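PDB 6FV4: N-acetylglucosamine-6-phosphate deacetylase from Mycobacterium smegmatis, which probably removes the acetyl group from N-acetylglucosamine-6-phosphate with the help of a divalent metal cofactor. Local coordinates for residues 102-116 with 131-143. The protein carries 1 engineered substitution. Numbering follows the deposited sequence.
Sequences TTLVASLVTAGPEDL and LIDGIHLEGPWLS. With CD (cadmium ion), chain J; ZN (zinc ion), chain H.
Ser-107 OG meets His-136 ND1 at the edge of the imidazole, near the ring plane and 3.0 Å away, a hydrogen bond in which either atom could be the donor. The ring is put there by CG lying anti to the backbone N (chi1 165°), and Thr-178 holds NE2, so bonds at both nitrogens fix its rotation. Strands 104-109 and 134-138 run parallel: His-136 N gives to Ala-106 O at 2.8 Å, and Leu-108 N reaches His-136 O almost in line with the carbonyl.

On the face bearing Ala-106, Leu-108, Ile-135 and Leu-137, contacts between the strands are apolar and close-packed. Leu-108 and Leu-137 lie side by side, CD1 to CD2 3.8 Å, and Leu-116 crosses Leu-137 at about a right angle; Val-166 of helix 160-170 touches both Leu-116 and Leu-137. Thr-110 OG1 comes within 3.3 Å of Gly-139 CA.

The strand pairing is looser at its ends: Glu-138 N bends to 130° toward Leu-108 O, a weak bond, and buried Gly-134 N has no partner. On the solvent side, partly exposed Asp-133 still grips Leu-104 twice, OD2 taking its N and Asp-133 N its O.

Extended Glu-138 bridges two metals, OE1 to zinc at 2.1 Å and OE2 to cadmium at 2.4 Å. His-72 and His-74 share the zinc; His-150, His-204 and His-225 the cadmium. Adjacent parallel strands joined through helix 113-129, with a metal ligand at the C-terminal strand end, are characteristic of the amidohydrolase TIM-like barrel, here holding two metals.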
loop_
_atom_site.group_PDB
_atom_site.type_symbol
_atom_site.label_atom_id
_atom_site.label_comp_id
_atom_site.label_asym_id
_atom_site.label_seq_id
_atom_site.Cartn_x
_atom_site.Cartn_y
_atom_site.Cartn_z
ATOM N N THR B 102 9.478 -8.596 -26.779
ATOM C CA THR B 102 10.647 -8.422 -27.631
ATOM C C THR B 102 11.962 -8.446 -26.866
ATOM O O THR B 102 13.029 -8.462 -27.496
ATOM C CB THR B 102 10.534 -7.114 -28.417
ATOM O OG1 THR B 102 10.216 -6.045 -27.519
ATOM C CG2 THR B 102 9.429 -7.223 -29.470
ATOM N N THR B 103 11.912 -8.431 -25.538
ATOM C CA THR B 103 13.073 -8.592 -24.680
ATOM C C THR B 103 12.711 -9.586 -23.590
ATOM O O THR B 103 11.636 -9.476 -22.989
ATOM C CB THR B 103 13.489 -7.257 -24.053
ATOM O OG1 THR B 103 13.929 -6.368 -25.086
ATOM C CG2 THR B 103 14.619 -7.472 -23.039
ATOM N N LEU B 104 13.607 -10.532 -23.315
ATOM C CA LEU B 104 13.344 -11.609 -22.368
ATOM C C LEU B 104 14.530 -11.819 -21.456
ATOM O O LEU B 104 15.673 -11.900 -21.926
ATOM C CB LEU B 104 13.068 -12.939 -23.082
ATOM C CG LEU B 104 12.009 -12.916 -24.175
ATOM C CD1 LEU B 104 12.247 -14.012 -25.196
ATOM C CD2 LEU B 104 10.650 -13.061 -23.553
ATOM N N VAL B 105 14.268 -11.985 -20.165
ATOM C CA VAL B 105 15.310 -12.440 -19.249
ATOM C C VAL B 105 14.943 -13.845 -18.775
ATOM O O VAL B 105 13.901 -14.055 -18.134
ATOM C CB VAL B 105 15.524 -11.461 -18.090
ATOM C CG1 VAL B 105 16.548 -12.023 -17.098
ATOM C CG2 VAL B 105 16.022 -10.148 -18.647
ATOM N N ALA B 106 15.772 -14.816 -19.142
ATOM C CA ALA B 106 15.453 -16.214 -18.902
ATOM C C ALA B 106 15.856 -16.584 -17.483
ATOM O O ALA B 106 16.981 -16.315 -17.066
ATOM C CB ALA B 106 16.155 -17.112 -19.921
ATOM N N SER B 107 14.934 -17.183 -16.742
ATOM C CA SER B 107 15.137 -17.486 -15.335
ATOM C C SER B 107 15.463 -18.958 -15.146
ATOM O O SER B 107 14.898 -19.823 -15.820
ATOM C CB SER B 107 13.895 -17.156 -14.494
ATOM O OG SER B 107 13.416 -15.850 -14.730
ATOM N N LEU B 108 16.322 -19.234 -14.171
ATOM C CA LEU B 108 16.658 -20.588 -13.778
ATOM C C LEU B 108 16.235 -20.794 -12.337
ATOM O O LEU B 108 16.539 -19.961 -11.485
ATOM C CB LEU B 108 18.174 -20.837 -13.906
ATOM C CG LEU B 108 18.801 -20.732 -15.282
ATOM C CD1 LEU B 108 20.314 -20.888 -15.161
ATOM C CD2 LEU B 108 18.239 -21.837 -16.173
ATOM N N VAL B 109 15.591 -21.928 -12.048
ATOM C CA VAL B 109 15.209 -22.233 -10.672
ATOM C C VAL B 109 16.382 -22.860 -9.930
ATOM O O VAL B 109 17.416 -23.174 -10.528
ATOM C CB VAL B 109 13.986 -23.163 -10.598
ATOM C CG1 VAL B 109 12.773 -22.523 -11.252
ATOM C CG2 VAL B 109 14.315 -24.512 -11.220
ATOM N N THR B 110 16.210 -23.049 -8.620
ATOM C CA THR B 110 17.227 -23.653 -7.768
ATOM C C THR B 110 17.752 -24.948 -8.377
ATOM O O THR B 110 16.982 -25.832 -8.760
ATOM C CB THR B 110 16.651 -23.914 -6.370
ATOM O OG1 THR B 110 16.443 -22.668 -5.692
ATOM C CG2 THR B 110 17.592 -24.749 -5.540
ATOM N N ALA B 111 19.071 -25.037 -8.494
ATOM C CA ALA B 111 19.715 -26.209 -9.075
ATOM C C ALA B 111 21.005 -26.510 -8.325
ATOM O O ALA B 111 21.544 -25.666 -7.604
ATOM C CB ALA B 111 20.009 -26.016 -10.569
ATOM N N GLY B 112 21.508 -27.733 -8.522
ATOM C CA GLY B 112 22.781 -28.133 -7.964
ATOM C C GLY B 112 23.927 -27.343 -8.563
ATOM O O GLY B 112 23.792 -26.747 -9.633
ATOM N N PRO B 113 25.090 -27.344 -7.899
ATOM C CA PRO B 113 26.186 -26.466 -8.347
ATOM C C PRO B 113 26.686 -26.782 -9.746
ATOM O O PRO B 113 26.938 -25.868 -10.536
ATOM C CB PRO B 113 27.280 -26.704 -7.295
ATOM C CG PRO B 113 26.595 -27.393 -6.142
ATOM C CD PRO B 113 25.494 -28.189 -6.761
ATOM N N GLU B 114 26.830 -28.065 -10.073
ATOM C CA GLU B 114 27.299 -28.456 -11.398
ATOM C C GLU B 114 26.220 -28.224 -12.456
ATOM O O GLU B 114 26.507 -27.712 -13.548
ATOM C CB GLU B 114 27.762 -29.924 -11.372
ATOM C CG GLU B 114 26.741 -30.939 -10.772
ATOM C CD GLU B 114 26.411 -30.731 -9.273
ATOM O OE1 GLU B 114 27.333 -30.437 -8.478
ATOM O OE2 GLU B 114 25.219 -30.847 -8.892
ATOM N N ASP B 115 24.972 -28.581 -12.152
ATOM C CA ASP B 115 23.898 -28.292 -13.095
ATOM C C ASP B 115 23.700 -26.791 -13.285
ATOM O O ASP B 115 23.405 -26.350 -14.400
ATOM C CB ASP B 115 22.605 -28.956 -12.640
ATOM C CG ASP B 115 22.555 -30.419 -13.028
ATOM O OD1 ASP B 115 23.382 -30.825 -13.879
ATOM O OD2 ASP B 115 21.701 -31.157 -12.487
ATOM N N LEU B 116 23.910 -25.995 -12.235
ATOM C CA LEU B 116 23.802 -24.543 -12.375
ATOM C C LEU B 116 24.815 -24.018 -13.379
ATOM O O LEU B 116 24.473 -23.225 -14.266
ATOM C CB LEU B 116 23.991 -23.867 -11.017
ATOM C CG LEU B 116 23.967 -22.342 -10.946
ATOM C CD1 LEU B 116 22.729 -21.813 -11.644
ATOM C CD2 LEU B 116 23.957 -21.908 -9.492
ATOM N N LEU B 131 18.912 -14.598 -28.753
ATOM C CA LEU B 131 17.588 -15.163 -28.501
ATOM C C LEU B 131 16.985 -14.604 -27.221
ATOM O O LEU B 131 15.783 -14.309 -27.169
ATOM C CB LEU B 131 17.667 -16.687 -28.421
ATOM C CG LEU B 131 17.728 -17.437 -29.751
ATOM C CD1 LEU B 131 19.176 -17.676 -30.206
ATOM C CD2 LEU B 131 16.982 -18.760 -29.644
ATOM N N ILE B 132 17.801 -14.483 -26.175
ATOM C CA ILE B 132 17.403 -13.931 -24.891
ATOM C C ILE B 132 18.368 -12.811 -24.553
ATOM O O ILE B 132 19.446 -12.698 -25.129
ATOM C CB ILE B 132 17.388 -14.991 -23.775
ATOM C CG1 ILE B 132 18.640 -15.858 -23.855
ATOM C CG2 ILE B 132 16.168 -15.886 -23.920
ATOM C CD1 ILE B 132 18.816 -16.742 -22.644
ATOM N N ASP B 133 17.979 -11.974 -23.602
ATOM C CA ASP B 133 18.742 -10.771 -23.324
ATOM C C ASP B 133 19.504 -10.828 -22.006
ATOM O O ASP B 133 20.243 -9.889 -21.684
ATOM C CB ASP B 133 17.794 -9.568 -23.360
ATOM C CG ASP B 133 17.080 -9.446 -24.700
ATOM O OD1 ASP B 133 17.602 -8.719 -25.576
ATOM O OD2 ASP B 133 16.018 -10.101 -24.894
ATOM N N GLY B 134 19.378 -11.913 -21.257
ATOM C CA GLY B 134 20.005 -11.982 -19.957
ATOM C C GLY B 134 19.553 -13.246 -19.274
ATOM O O GLY B 134 18.715 -13.987 -19.792
ATOM N N ILE B 135 20.128 -13.482 -18.096
ATOM C CA ILE B 135 19.804 -14.636 -17.265
ATOM C C ILE B 135 19.425 -14.148 -15.878
ATOM O O ILE B 135 20.034 -13.212 -15.345
ATOM C CB ILE B 135 20.979 -15.634 -17.168
ATOM C CG1 ILE B 135 21.427 -16.087 -18.562
ATOM C CG2 ILE B 135 20.572 -16.836 -16.289
ATOM C CD1 ILE B 135 22.812 -16.854 -18.571
ATOM N N HIS B 136 18.430 -14.794 -15.289
ATOM C CA HIS B 136 18.006 -14.541 -13.926
ATOM C C HIS B 136 18.151 -15.837 -13.146
ATOM O O HIS B 136 17.575 -16.862 -13.532
ATOM C CB HIS B 136 16.560 -14.042 -13.919
ATOM C CG HIS B 136 15.895 -14.072 -12.578
ATOM N ND1 HIS B 136 14.544 -14.309 -12.439
ATOM C CD2 HIS B 136 16.366 -13.851 -11.326
ATOM C CE1 HIS B 136 14.215 -14.264 -11.161
ATOM N NE2 HIS B 136 15.296 -13.970 -10.464
ATOM N N LEU B 137 18.920 -15.804 -12.063
ATOM C CA LEU B 137 19.048 -16.970 -11.192
ATOM C C LEU B 137 18.034 -16.829 -10.067
ATOM O O LEU B 137 18.270 -16.112 -9.088
ATOM C CB LEU B 137 20.462 -17.093 -10.643
ATOM C CG LEU B 137 21.563 -17.030 -11.707
ATOM C CD1 LEU B 137 22.911 -17.112 -11.023
ATOM C CD2 LEU B 137 21.380 -18.141 -12.713
ATOM N N GLU B 138 16.894 -17.503 -10.216
ATOM C CA GLU B 138 15.894 -17.575 -9.146
ATOM C C GLU B 138 16.173 -18.816 -8.299
ATOM O O GLU B 138 15.474 -19.830 -8.353
ATOM C CB GLU B 138 14.486 -17.595 -9.709
ATOM C CG GLU B 138 13.444 -17.448 -8.576
ATOM C CD GLU B 138 12.037 -17.406 -9.070
ATOM O OE1 GLU B 138 11.780 -18.022 -10.106
ATOM O OE2 GLU B 138 11.190 -16.766 -8.413
ATOM N N GLY B 139 17.238 -18.708 -7.510
ATOM C CA GLY B 139 17.794 -19.839 -6.811
ATOM C C GLY B 139 19.262 -19.980 -7.171
ATOM O O GLY B 139 19.717 -19.480 -8.204
ATOM N N PRO B 140 20.029 -20.689 -6.343
ATOM C CA PRO B 140 19.617 -21.532 -5.216
ATOM C C PRO B 140 19.675 -20.872 -3.839
ATOM O O PRO B 140 19.425 -21.539 -2.835
ATOM C CB PRO B 140 20.645 -22.665 -5.275
ATOM C CG PRO B 140 21.894 -21.940 -5.666
ATOM C CD PRO B 140 21.476 -20.822 -6.608
ATOM N N TRP B 141 20.010 -19.590 -3.777
ATOM C CA TRP B 141 20.225 -18.932 -2.490
ATOM C C TRP B 141 18.930 -18.361 -1.918
ATOM O O TRP B 141 18.814 -17.193 -1.512
ATOM C CB TRP B 141 21.313 -17.888 -2.666
ATOM C CG TRP B 141 22.502 -18.572 -3.295
ATOM C CD1 TRP B 141 23.188 -19.631 -2.783
ATOM C CD2 TRP B 141 23.105 -18.281 -4.562
ATOM N NE1 TRP B 141 24.197 -20.005 -3.633
ATOM C CE2 TRP B 141 24.171 -19.195 -4.736
ATOM C CE3 TRP B 141 22.858 -17.334 -5.563
ATOM C CZ2 TRP B 141 24.978 -19.193 -5.867
ATOM C CZ3 TRP B 141 23.654 -17.326 -6.680
ATOM C CH2 TRP B 141 24.716 -18.255 -6.828
ATOM N N LEU B 142 17.941 -19.248 -1.878
ATOM C CA LEU B 142 16.581 -18.984 -1.428
ATOM C C LEU B 142 16.322 -19.659 -0.085
ATOM O O LEU B 142 17.111 -20.479 0.397
ATOM C CB LEU B 142 15.573 -19.473 -2.469
ATOM C CG LEU B 142 15.853 -19.090 -3.921
ATOM C CD1 LEU B 142 14.735 -19.575 -4.820
ATOM C CD2 LEU B 142 16.055 -17.580 -4.063
ATOM N N SER B 143 15.195 -19.295 0.530
ATOM C CA SER B 143 14.835 -19.874 1.819
ATOM C C SER B 143 13.347 -19.749 2.108
ATOM O O SER B 143 12.954 -19.046 3.040
ATOM C CB SER B 143 15.626 -19.208 2.945
ATOM O OG SER B 143 15.633 -20.031 4.100
HETATM CD CD CD J . 9.306 -18.201 -7.901
HETATM ZN ZN ZN H . 10.150 -17.781 -11.360
HETATM O O HOH W 1 15.862 -8.447 -27.458
HETATM O O HOH W 2 7.074 -19.275 -7.136
#